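Local coordinates for protein glucosidase 2 subunit beta (Schizosaccharomyces pombe, PDB 4XQM) that recognises mannose-rich N-glycans through its MRH lectin domain, serving the endoplasmic reticulum enzyme that removes the inner glucoses from immature glycoproteins, at residues 5-10 with 89-94; 18-21 with 25-28; 73-78 with 83-88. All coordinates share one frame; numbering follows the deposited sequence.

Contact 1 of 3, residues 5-10 with 89-94; sequences KGMETK and SPAACS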
# COMPACT_ATOMS: atom_id res chain seq x y z
N LYS A 5 -1.47 12.04 -6.03
CA LYS A 5 -0.64 11.08 -6.76
C LYS A 5 0.84 11.36 -6.52
O LYS A 5 1.32 12.49 -6.68
CB LYS A 5 -0.92 11.11 -8.26
CG LYS A 5 -0.04 10.14 -9.07
CD LYS A 5 -0.53 10.01 -10.52
CE LYS A 5 0.33 9.04 -11.32
NZ LYS A 5 1.73 9.53 -11.50
N GLY A 6 1.57 10.32 -6.13
CA GLY A 6 2.99 10.45 -5.86
C GLY A 6 3.32 10.70 -4.40
O GLY A 6 4.49 10.68 -4.01
N MET A 7 2.30 10.95 -3.59
CA MET A 7 2.52 11.12 -2.16
C MET A 7 3.01 9.81 -1.54
O MET A 7 2.40 8.75 -1.72
CB MET A 7 1.22 11.56 -1.50
CG MET A 7 1.32 11.86 -0.02
SD MET A 7 -0.26 12.49 0.60
CE MET A 7 -0.49 13.94 -0.42
N GLU A 8 4.14 9.88 -0.84
CA GLU A 8 4.82 8.69 -0.31
C GLU A 8 4.77 8.61 1.22
O GLU A 8 5.04 9.59 1.91
CB GLU A 8 6.28 8.69 -0.76
CG GLU A 8 7.17 7.67 -0.07
CD GLU A 8 8.63 7.83 -0.45
OE1 GLU A 8 8.95 7.72 -1.65
OE2 GLU A 8 9.46 8.08 0.46
N THR A 9 4.44 7.42 1.74
CA THR A 9 4.52 7.16 3.17
C THR A 9 5.38 5.90 3.37
O THR A 9 5.21 4.91 2.66
CB THR A 9 3.13 6.91 3.77
OG1 THR A 9 2.27 8.03 3.46
CG2 THR A 9 3.20 6.76 5.28
N LYS A 10 6.30 5.95 4.33
CA LYS A 10 7.18 4.82 4.61
C LYS A 10 7.10 4.42 6.07
O LYS A 10 6.91 5.27 6.96
CB LYS A 10 8.64 5.17 4.27
CG LYS A 10 8.94 5.39 2.79
CD LYS A 10 10.43 5.69 2.59
CE LYS A 10 10.94 6.62 3.69
NZ LYS A 10 12.38 6.99 3.55
N SER A 89 -4.21 9.41 6.41
CA SER A 89 -3.64 10.44 5.54
C SER A 89 -4.61 11.59 5.39
O SER A 89 -5.82 11.37 5.28
CB SER A 89 -3.34 9.89 4.14
OG SER A 89 -2.92 10.95 3.29
N PRO A 90 -4.09 12.83 5.37
CA PRO A 90 -4.95 13.98 5.06
C PRO A 90 -5.58 13.85 3.67
O PRO A 90 -6.61 14.47 3.43
CB PRO A 90 -3.98 15.17 5.09
CG PRO A 90 -2.85 14.72 5.96
CD PRO A 90 -2.72 13.24 5.72
N ALA A 91 -4.99 13.05 2.78
CA ALA A 91 -5.57 12.82 1.45
C ALA A 91 -6.99 12.28 1.54
O ALA A 91 -7.81 12.49 0.63
CB ALA A 91 -4.72 11.87 0.66
N ALA A 92 -7.29 11.59 2.64
CA ALA A 92 -8.58 10.92 2.81
C ALA A 92 -9.56 11.79 3.58
O ALA A 92 -10.67 11.36 3.90
CB ALA A 92 -8.39 9.57 3.50
N CYS A 93 -9.15 13.02 3.88
CA CYS A 93 -10.01 13.92 4.65
C CYS A 93 -10.84 14.80 3.72
O CYS A 93 -10.54 14.90 2.52
CB CYS A 93 -9.17 14.78 5.59
SG CYS A 93 -8.28 13.81 6.84
N SER A 94 -11.88 15.40 4.26
CA SER A 94 -12.74 16.30 3.50
C SER A 94 -11.95 17.50 2.99
O SER A 94 -11.29 18.18 3.77
CB SER A 94 -13.88 16.81 4.38
OG SER A 94 -14.52 15.76 5.08

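Contact 2 of 3, residues 18-21 with 25-28; sequences YKVV and NVFQ. With MAN (alpha-D-mannopyranose), chain B.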
# COMPACT_ATOMS: atom_id res chain seq x y z
N TYR A 18 8.41 -0.64 4.25
CA TYR A 18 7.22 -0.55 3.40
C TYR A 18 7.09 0.87 2.89
O TYR A 18 7.27 1.83 3.64
CB TYR A 18 5.97 -0.96 4.17
CG TYR A 18 5.86 -2.46 4.37
CD1 TYR A 18 5.36 -3.28 3.37
CD2 TYR A 18 6.24 -3.05 5.57
CE1 TYR A 18 5.26 -4.67 3.55
CE2 TYR A 18 6.14 -4.43 5.77
CZ TYR A 18 5.64 -5.23 4.76
OH TYR A 18 5.54 -6.59 4.95
N LYS A 19 6.77 1.00 1.61
CA LYS A 19 6.63 2.30 0.98
C LYS A 19 5.37 2.29 0.14
O LYS A 19 5.25 1.50 -0.80
CB LYS A 19 7.84 2.59 0.11
CG LYS A 19 7.79 3.89 -0.66
CD LYS A 19 9.10 4.04 -1.44
CE LYS A 19 10.31 3.69 -0.57
NZ LYS A 19 11.59 3.62 -1.33
N VAL A 20 4.42 3.15 0.50
CA VAL A 20 3.20 3.31 -0.26
C VAL A 20 3.26 4.65 -0.98
O VAL A 20 3.47 5.69 -0.35
CB VAL A 20 1.94 3.31 0.63
CG1 VAL A 20 0.68 3.60 -0.20
CG2 VAL A 20 1.80 1.95 1.35
N VAL A 21 3.11 4.61 -2.30
CA VAL A 21 3.00 5.83 -3.09
C VAL A 21 1.60 5.87 -3.70
O VAL A 21 1.24 5.03 -4.54
CB VAL A 21 4.06 5.90 -4.18
CG1 VAL A 21 4.02 7.27 -4.84
CG2 VAL A 21 5.43 5.68 -3.58
N ASN A 25 2.66 3.01 -6.80
CA ASN A 25 3.04 1.64 -6.43
C ASN A 25 3.28 1.45 -4.94
O ASN A 25 3.36 2.42 -4.19
CB ASN A 25 4.27 1.21 -7.23
CG ASN A 25 5.25 2.34 -7.43
OD1 ASN A 25 5.45 3.18 -6.55
ND2 ASN A 25 5.86 2.39 -8.61
N VAL A 26 3.38 0.19 -4.54
CA VAL A 26 3.73 -0.17 -3.17
C VAL A 26 4.94 -1.09 -3.19
O VAL A 26 4.99 -2.01 -4.01
CB VAL A 26 2.57 -0.91 -2.47
CG1 VAL A 26 2.98 -1.30 -1.06
CG2 VAL A 26 1.33 -0.02 -2.44
N PHE A 27 5.90 -0.84 -2.30
CA PHE A 27 7.09 -1.69 -2.18
C PHE A 27 7.32 -2.22 -0.77
O PHE A 27 6.90 -1.61 0.23
CB PHE A 27 8.36 -0.94 -2.60
CG PHE A 27 8.40 -0.58 -4.06
CD1 PHE A 27 7.85 0.61 -4.50
CD2 PHE A 27 9.03 -1.41 -4.97
CE1 PHE A 27 7.89 0.96 -5.84
CE2 PHE A 27 9.07 -1.07 -6.32
CZ PHE A 27 8.50 0.11 -6.74
N GLN A 28 8.02 -3.35 -0.71
CA GLN A 28 8.51 -3.93 0.53
C GLN A 28 10.00 -4.11 0.30
O GLN A 28 10.39 -4.99 -0.48
CB GLN A 28 7.85 -5.29 0.76
CG GLN A 28 8.33 -6.05 2.00
CD GLN A 28 8.00 -7.51 1.92
OE1 GLN A 28 8.50 -8.22 1.04
NE2 GLN A 28 7.15 -7.99 2.83
C1 MAN B . 9.28 -12.16 1.39
C2 MAN B . 8.32 -11.15 1.62
C3 MAN B . 7.16 -11.84 2.35
C4 MAN B . 6.70 -13.11 1.57
C5 MAN B . 7.90 -14.05 1.39
C6 MAN B . 7.61 -15.23 0.49
O1 MAN B . 9.45 -12.50 2.74
O2 MAN B . 7.89 -10.68 0.40
O3 MAN B . 6.11 -10.94 2.56
O4 MAN B . 5.72 -13.80 2.29
O5 MAN B . 8.92 -13.31 0.73
O6 MAN B . 8.67 -16.17 0.65

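Contact 3 of 3, residues 73-78 with 83-88; sequences VSVLEA and YLIKMK. With MAN (alpha-D-mannopyranose), chain B.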
# COMPACT_ATOMS: atom_id res chain seq x y z
N VAL A 73 -0.49 2.37 9.33
CA VAL A 73 -1.00 1.92 10.63
C VAL A 73 -0.64 0.46 10.85
O VAL A 73 -0.18 0.09 11.93
CB VAL A 73 -2.53 2.13 10.73
CG1 VAL A 73 -3.10 1.49 11.99
CG2 VAL A 73 -2.83 3.63 10.72
N SER A 74 -0.84 -0.37 9.83
CA SER A 74 -0.51 -1.79 9.92
C SER A 74 -0.32 -2.42 8.55
O SER A 74 -0.89 -1.95 7.56
CB SER A 74 -1.59 -2.56 10.69
OG SER A 74 -2.85 -2.48 10.04
N VAL A 75 0.48 -3.48 8.51
CA VAL A 75 0.54 -4.37 7.36
C VAL A 75 0.20 -5.78 7.82
O VAL A 75 0.81 -6.28 8.77
CB VAL A 75 1.94 -4.37 6.70
CG1 VAL A 75 2.00 -5.41 5.59
CG2 VAL A 75 2.29 -2.98 6.16
N LEU A 76 -0.78 -6.40 7.17
CA LEU A 76 -1.14 -7.78 7.48
C LEU A 76 -0.92 -8.65 6.24
O LEU A 76 -1.39 -8.32 5.15
CB LEU A 76 -2.61 -7.88 7.91
CG LEU A 76 -3.06 -9.23 8.47
CD1 LEU A 76 -2.43 -9.46 9.84
CD2 LEU A 76 -4.58 -9.32 8.56
N GLU A 77 -0.18 -9.74 6.42
CA GLU A 77 -0.02 -10.72 5.35
C GLU A 77 -0.65 -12.01 5.83
O GLU A 77 0.04 -12.96 6.16
CB GLU A 77 1.46 -10.92 5.00
CG GLU A 77 1.67 -11.76 3.74
CD GLU A 77 3.15 -11.94 3.36
OE1 GLU A 77 4.04 -11.39 4.05
OE2 GLU A 77 3.40 -12.63 2.36
N ALA A 78 -1.98 -12.01 5.89
CA ALA A 78 -2.72 -13.18 6.34
C ALA A 78 -2.57 -14.36 5.37
O ALA A 78 -2.39 -15.51 5.79
CB ALA A 78 -4.18 -12.83 6.54
N TYR A 83 -1.11 -8.58 0.74
CA TYR A 83 -0.85 -7.65 1.82
C TYR A 83 -2.05 -6.75 2.06
O TYR A 83 -2.60 -6.17 1.12
CB TYR A 83 0.39 -6.81 1.50
CG TYR A 83 1.60 -7.66 1.19
CD1 TYR A 83 1.81 -8.19 -0.09
CD2 TYR A 83 2.53 -7.96 2.18
CE1 TYR A 83 2.91 -8.98 -0.37
CE2 TYR A 83 3.64 -8.76 1.92
CZ TYR A 83 3.82 -9.26 0.64
OH TYR A 83 4.92 -10.06 0.36
N LEU A 84 -2.47 -6.63 3.31
CA LEU A 84 -3.53 -5.69 3.66
C LEU A 84 -2.88 -4.56 4.44
O LEU A 84 -2.31 -4.78 5.50
CB LEU A 84 -4.62 -6.37 4.50
CG LEU A 84 -5.27 -7.60 3.87
CD1 LEU A 84 -6.38 -8.11 4.78
CD2 LEU A 84 -5.80 -7.26 2.50
N ILE A 85 -2.94 -3.35 3.89
CA ILE A 85 -2.25 -2.22 4.51
C ILE A 85 -3.26 -1.17 4.91
O ILE A 85 -4.04 -0.69 4.07
CB ILE A 85 -1.23 -1.59 3.54
CG1 ILE A 85 -0.27 -2.66 3.01
CG2 ILE A 85 -0.45 -0.48 4.24
CD1 ILE A 85 0.77 -2.15 2.03
N LYS A 86 -3.27 -0.82 6.20
CA LYS A 86 -4.14 0.24 6.70
C LYS A 86 -3.33 1.52 6.90
O LYS A 86 -2.20 1.48 7.41
CB LYS A 86 -4.80 -0.19 8.02
CG LYS A 86 -5.84 0.80 8.54
CD LYS A 86 -6.65 0.19 9.68
CE LYS A 86 -7.45 1.26 10.40
NZ LYS A 86 -8.06 0.75 11.67
N MET A 87 -3.90 2.65 6.47
CA MET A 87 -3.21 3.94 6.56
C MET A 87 -4.11 5.05 7.06
O MET A 87 -5.33 4.97 6.95
CB MET A 87 -2.69 4.36 5.18
CG MET A 87 -1.74 3.40 4.53
SD MET A 87 -1.06 4.09 3.01
CE MET A 87 -0.20 5.54 3.64
N LYS A 88 -3.50 6.10 7.59
CA LYS A 88 -4.16 7.39 7.77
C LYS A 88 -3.46 8.41 6.89
O LYS A 88 -2.25 8.29 6.62
CB LYS A 88 -4.15 7.82 9.24
CG LYS A 88 -5.17 7.03 10.06
CD LYS A 88 -4.68 6.62 11.43
CE LYS A 88 -4.58 7.78 12.38
NZ LYS A 88 -4.89 7.36 13.80
C1 MAN B . 9.28 -12.16 1.39
C2 MAN B . 8.32 -11.15 1.62
C3 MAN B . 7.16 -11.84 2.35
C4 MAN B . 6.70 -13.11 1.57
C5 MAN B . 7.90 -14.05 1.39
C6 MAN B . 7.61 -15.23 0.49
O1 MAN B . 9.45 -12.50 2.74
O2 MAN B . 7.89 -10.68 0.40
O3 MAN B . 6.11 -10.94 2.56
O4 MAN B . 5.72 -13.80 2.29
O5 MAN B . 8.92 -13.31 0.73
O6 MAN B . 8.67 -16.17 0.65
O HOH W 1 -3.56 -3.91 7.97

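Contact 1 of 3, residues 5-10 with 89-94
Met7 swings its CG opposite the backbone N (chi1 -177°) and keeps extended through chi2, which carries SD out toward Ser89 and Ala91, while Ser89 OG, anti to its own N (chi1 174°), accepts from Ala91 N two residues on, an ST turn with an N to OG distance of 3.0 Å and an N-H...O angle of 154°. The contact is a small one, joining the lead-in to edge strand 8-13 of the MRH domain to the C-terminal tail that follows strand 82-89. Thioether packing carries it, and no hydrogen bond passes between 5-10 and 89-94. The sulfur meets the serine side chain at its oxygen, SD of Met7 lying 4.1 Å from OG of Ser89. Ser89 OG is itself hydrogen-bonded to Asn70 OD1, and Met7 also packs on Asn70, which places this one loop residue against both segments. The 3-10 turn 90-92 is tied by its backbone as well: Ala92 N reaches Ser89 O at 3.0 Å, and Cys93 N reaches Pro90 O at the same distance. Just beyond, the disulfide from Cys93 to Cys66 secures the tail to strand 59-66. At the outer limit of the contact the approach is loose, SD of Met7 standing 4.5 Å from CB of Ala91.

Contact 2 of 3, residues 18-21 with 25-28
Strands 18-21 and 25-28 run antiparallel at 176°, their axes 4.7 Å apart, as the two arms of a beta hairpin in the MRH domain. Lys19 and Phe27 form the hydrogen-bonded pair, in which Phe27 N donates to Lys19 O at 2.9 Å; nearer the turn, Val21 N donates to Asn25 O. Tyr18, Val20, Val26 and Gln28 share the face that looks into the domain, where CG2 of Val20 packs on CG1 of Val26 and strand 82-89 lies against both valines. Tyr18 and Gln28 run side by side toward the sugar. With CG anti to the backbone N (chi1 177°) and the chain extended beyond it, Gln28 carries its amide out past the phenol ring to the mannose. Its aliphatic part lies along that ring, Gln28 CG being 3.7 Å from Tyr18 CE1, and the amide plane is turned 59° from the ring. Gln28 NE2 donates to Tyr18 OH at 3.0 Å, with the hydroxyl within the amide plane. Together with two sugar bonds this holds the amide's rotation: NE2 also donates to O3 of mannose, and O2 of mannose donates a hydrogen bond to Gln28 OE1 at 2.6 Å.

Contact 3 of 3, residues 73-78 with 83-88
Val73 wedges its CG2 against the bent aliphatic chain of Lys88, 3.6 Å from CD, at the hairpin's open end, remote from the sugar, where Val73 and Ser74 form a classic beta bulge. Both face Lys86: Val73 N donates to Lys86 O at 2.7 Å, while the bond from Ser74 N to the same oxygen is weak. On the inward face CG2 of Val75 rests over the fork formed by CG1 and CG2 of Ile85, and CG1 of Val75 comes up to the edge of the Tyr83 ring. The other face carries Ser74, Leu76, Leu84 and Lys86. Here Leu76 CB meets Leu84 CB at 4.2 Å, and a water bridges Ser74 OG to Leu84 O. Near the turn Glu77, extended with CG opposite its backbone N (chi1 -171°), runs beside Tyr83, its carboxylate turned 39° from the ring. Its OE1 and OE2 accept mannose O3 and O4, each at 2.6 Å. Tyr83 OH donates at 2.7 Å to the same O3, which lies at the ring's edge, in its plane. Cys81 N bonds Glu77 OE2 and Arg58 NE bonds Tyr83 OH, steadying both groups. Donating to Glu77 and accepting from Tyr83, O3 has its hydroxyl orientation largely set by this pair.

Contact 2 is the buried one; contact 3 is partly buried, its Leu76, Leu84 and Lys86 lying exposed on the outer face, and contact 1 is a slight touch near the chain ends. Contacts 2 and 3 are both antiparallel hairpins held by backbone bonds, whereas contact 1 relies on packing alone across its segments. Strand 8-13 joins contact 1 to contact 2 through Thr9 N and Val20 O, a probable hydrogen bond, and strand 82-89 leads from contact 3 into contact 1. Between the two hairpins the chemistry is apolar, Val20 on Met87 and Val26 on Ile85, and turns polar toward mannose, which Gln28, Glu77 and Tyr83 share with Tyr16 and Arg58.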